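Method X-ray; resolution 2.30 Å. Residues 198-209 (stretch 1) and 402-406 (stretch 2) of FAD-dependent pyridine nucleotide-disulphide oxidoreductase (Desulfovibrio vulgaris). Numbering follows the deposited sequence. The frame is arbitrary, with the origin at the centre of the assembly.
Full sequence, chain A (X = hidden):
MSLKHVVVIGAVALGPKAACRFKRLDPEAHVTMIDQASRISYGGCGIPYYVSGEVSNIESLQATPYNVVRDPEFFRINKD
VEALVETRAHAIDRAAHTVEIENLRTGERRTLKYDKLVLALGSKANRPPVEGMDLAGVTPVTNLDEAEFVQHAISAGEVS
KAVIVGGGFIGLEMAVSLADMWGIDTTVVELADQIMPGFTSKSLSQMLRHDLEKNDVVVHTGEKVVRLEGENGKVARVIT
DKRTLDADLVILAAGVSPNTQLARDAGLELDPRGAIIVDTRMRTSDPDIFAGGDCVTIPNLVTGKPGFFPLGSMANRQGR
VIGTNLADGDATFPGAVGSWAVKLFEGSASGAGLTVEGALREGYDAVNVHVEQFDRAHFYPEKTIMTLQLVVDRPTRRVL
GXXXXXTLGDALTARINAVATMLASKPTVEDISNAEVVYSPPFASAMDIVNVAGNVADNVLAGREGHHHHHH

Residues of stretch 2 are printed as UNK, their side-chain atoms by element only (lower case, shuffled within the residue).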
# COMPACT_ATOMS: atom_id res chain seq x y z
N GLY A 198 6.20 -6.81 -20.70
CA GLY A 198 4.85 -6.83 -20.16
C GLY A 198 4.76 -6.61 -18.65
O GLY A 198 3.66 -6.46 -18.14
N PHE A 199 5.90 -6.63 -17.94
CA PHE A 199 5.94 -6.37 -16.50
C PHE A 199 6.58 -5.02 -16.13
O PHE A 199 6.07 -4.33 -15.24
CB PHE A 199 6.67 -7.48 -15.77
CG PHE A 199 5.86 -8.76 -15.60
CD1 PHE A 199 5.61 -9.27 -14.33
CD2 PHE A 199 5.37 -9.46 -16.71
CE1 PHE A 199 4.87 -10.42 -14.17
CE2 PHE A 199 4.63 -10.62 -16.55
CZ PHE A 199 4.38 -11.11 -15.27
N THR A 200 7.71 -4.67 -16.76
CA THR A 200 8.25 -3.31 -16.67
C THR A 200 8.33 -2.70 -18.07
O THR A 200 8.32 -3.42 -19.06
CB THR A 200 9.65 -3.26 -16.06
OG1 THR A 200 10.58 -3.75 -17.01
CG2 THR A 200 9.74 -4.07 -14.77
N SER A 201 8.40 -1.37 -18.14
CA SER A 201 8.71 -0.69 -19.42
C SER A 201 10.13 -1.03 -19.90
O SER A 201 10.95 -1.51 -19.13
CB SER A 201 8.62 0.85 -19.28
OG SER A 201 9.68 1.32 -18.45
N LYS A 202 10.42 -0.73 -21.16
CA LYS A 202 11.79 -0.86 -21.71
C LYS A 202 12.82 -0.06 -20.90
O LYS A 202 13.85 -0.59 -20.49
CB LYS A 202 11.81 -0.42 -23.18
CG LYS A 202 12.98 -0.98 -23.98
CD LYS A 202 12.82 -0.80 -25.49
CE LYS A 202 14.21 -0.92 -26.19
NZ LYS A 202 14.22 -0.30 -27.56
N SER A 203 12.49 1.20 -20.61
CA SER A 203 13.38 2.08 -19.86
C SER A 203 13.67 1.54 -18.44
O SER A 203 14.83 1.52 -17.98
CB SER A 203 12.79 3.51 -19.81
OG SER A 203 11.70 3.65 -18.89
N LEU A 204 12.63 1.05 -17.77
CA LEU A 204 12.82 0.47 -16.45
C LEU A 204 13.56 -0.89 -16.49
O LEU A 204 14.35 -1.23 -15.60
CB LEU A 204 11.49 0.33 -15.71
CG LEU A 204 11.73 0.06 -14.22
CD1 LEU A 204 12.57 1.21 -13.60
CD2 LEU A 204 10.42 -0.11 -13.50
N SER A 205 13.29 -1.67 -17.52
CA SER A 205 13.95 -2.97 -17.62
C SER A 205 15.47 -2.86 -17.62
O SER A 205 16.12 -3.77 -17.12
CB SER A 205 13.48 -3.70 -18.85
OG SER A 205 14.14 -3.17 -19.96
N GLN A 206 16.03 -1.76 -18.10
CA GLN A 206 17.49 -1.60 -18.15
C GLN A 206 18.09 -1.56 -16.76
O GLN A 206 19.22 -2.02 -16.54
CB GLN A 206 17.93 -0.29 -18.82
CG GLN A 206 17.37 0.02 -20.20
CD GLN A 206 17.67 -1.03 -21.24
OE1 GLN A 206 18.68 -1.76 -21.16
NE2 GLN A 206 16.79 -1.11 -22.23
N MET A 207 17.37 -0.96 -15.83
CA MET A 207 17.81 -0.98 -14.45
C MET A 207 17.91 -2.44 -13.99
O MET A 207 18.88 -2.84 -13.36
CB MET A 207 16.86 -0.18 -13.53
CG MET A 207 16.87 1.39 -13.68
SD MET A 207 18.52 2.13 -13.57
CE MET A 207 19.18 1.89 -15.20
N LEU A 208 16.92 -3.25 -14.29
CA LEU A 208 16.95 -4.64 -13.85
C LEU A 208 18.05 -5.37 -14.62
O LEU A 208 18.77 -6.17 -14.04
CB LEU A 208 15.59 -5.34 -14.01
CG LEU A 208 14.42 -4.96 -13.09
CD1 LEU A 208 13.84 -3.54 -13.40
CD2 LEU A 208 13.31 -6.02 -13.19
N ARG A 209 18.18 -5.09 -15.91
CA ARG A 209 19.23 -5.70 -16.73
C ARG A 209 20.60 -5.47 -16.11
O ARG A 209 21.39 -6.42 -16.02
CB ARG A 209 19.21 -5.18 -18.18
CG ARG A 209 20.11 -5.97 -19.12
CD ARG A 209 20.01 -5.49 -20.57
NE ARG A 209 20.96 -6.20 -21.45
CZ ARG A 209 20.75 -6.50 -22.73
NH1 ARG A 209 19.65 -6.17 -23.37
NH2 ARG A 209 21.67 -7.19 -23.39
N UNK A 402 1.49 0.86 -12.60
CA UNK A 402 2.55 1.44 -11.86
C UNK A 402 3.64 0.39 -11.75
O UNK A 402 3.32 -0.77 -11.53
c UNK A 402 2.06 1.93 -10.48
c UNK A 402 2.76 3.40 -8.55
c UNK A 402 3.19 2.66 -9.78
c UNK A 402 1.54 0.78 -9.59
N UNK A 403 4.90 0.79 -11.99
CA UNK A 403 6.05 -0.06 -11.75
C UNK A 403 7.20 0.71 -11.12
O UNK A 403 7.23 1.89 -11.15
c UNK A 403 5.58 -1.49 -13.78
c UNK A 403 4.70 -0.72 -14.64
c UNK A 403 6.55 -0.63 -13.04
o UNK A 403 5.15 0.22 -15.28
n UNK A 403 3.42 -1.09 -14.69
N UNK A 404 8.17 0.02 -10.56
CA UNK A 404 9.29 0.71 -9.97
C UNK A 404 10.50 -0.17 -9.75
O UNK A 404 10.42 -1.40 -9.85
N UNK A 405 11.61 0.48 -9.40
CA UNK A 405 12.83 -0.21 -9.02
C UNK A 405 13.51 0.55 -7.90
O UNK A 405 13.49 1.77 -7.86
c UNK A 405 13.73 -0.34 -10.26
c UNK A 405 16.12 -0.33 -9.53
c UNK A 405 17.33 -0.97 -9.33
c UNK A 405 15.19 -2.37 -10.29
c UNK A 405 16.39 -3.01 -10.11
c UNK A 405 17.46 -2.32 -9.63
c UNK A 405 15.03 -1.03 -10.00
N UNK A 406 14.08 -0.20 -6.96
CA UNK A 406 14.77 0.38 -5.82
C UNK A 406 15.76 -0.60 -5.18
O UNK A 406 15.55 -1.79 -5.20
c UNK A 406 13.77 0.79 -4.73
o UNK A 406 14.43 1.55 -3.72
O HOH W 1 3.51 -4.12 -14.23
O HOH W 2 7.81 0.21 -15.96

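Position 402 carries four side-chain carbons and no heteroatom. The chain forks at its first carbon into a single carbon and an arm two carbons long, a pattern that separates isoleucine from leucine, which forks one carbon later. Nothing in the side chain comes within 8.6 Å of stretch 1, so the assignment to Ile402 rests on topology alone.

Position 403 has three carbons in an unbranched run, the third bearing one oxygen and one nitrogen. CA-to-CB points toward stretch 1, and the second carbon lies 3.2 Å from Phe199 O. A terminal group with O and N on one carbon is an amide, and the three-carbon length makes it Gln403 rather than asparagine. Both ends of the amide are used through water: water 2 donates to Gln403 OE1 (2.7 Å) and accepts from Ser201 N (2.8 Å), while water 1 donates to Phe199 O (2.8 Å) and accepts a weak bond from Gln403 NE2 (3.1 Å).

Position 404 has no side-chain atoms and is therefore Gly404. Its backbone still takes part, with Leu204 CD2 3.7 Å from Gly404 N. A CB built here would point away from stretch 1, 5.3 Å from Leu204 CD2, so this contact does not itself require glycine.

Position 405 shows one carbon followed by a ring of six carbons, with no oxygen attached; the absence of a hydroxyl excludes tyrosine and identifies Phe405. Chi1 is t (180°) and CA-to-CB points toward the helix. Met207 CB sits over one face of the ring, 4.0 Å from the centroid of Phe405 and 10° off the ring normal, a CH-pi contact. Leu208 CD1 approaches Phe405 CD1 obliquely at 3.6 Å, and Leu204 CD1 lies 3.9 Å from Phe405 CB.

Position 406 has one carbon and then one oxygen, with no further branch: Ser406. Its side chain stays 9.0 Å from stretch 1.

The strand and helix 202-209 run in similar directions, 28° apart, with axes 8.8 Å apart at closest approach. No direct hydrogen bond joins the stretches. Apolar packing of Phe405 against Leu204, Met207 and Leu208 combines with two water bridges from Gln403 to the loop before the helix, and 314 Å² is buried in total. That helix start is capped within stretch 1: Leu204 N donates to Ser201 OG at 3.0 Å with an angle of 163°. Ser201 thus caps the helix through its side chain while its backbone N reaches Gln403 through water 2.

Stretch 2 (402-406) IQGFS
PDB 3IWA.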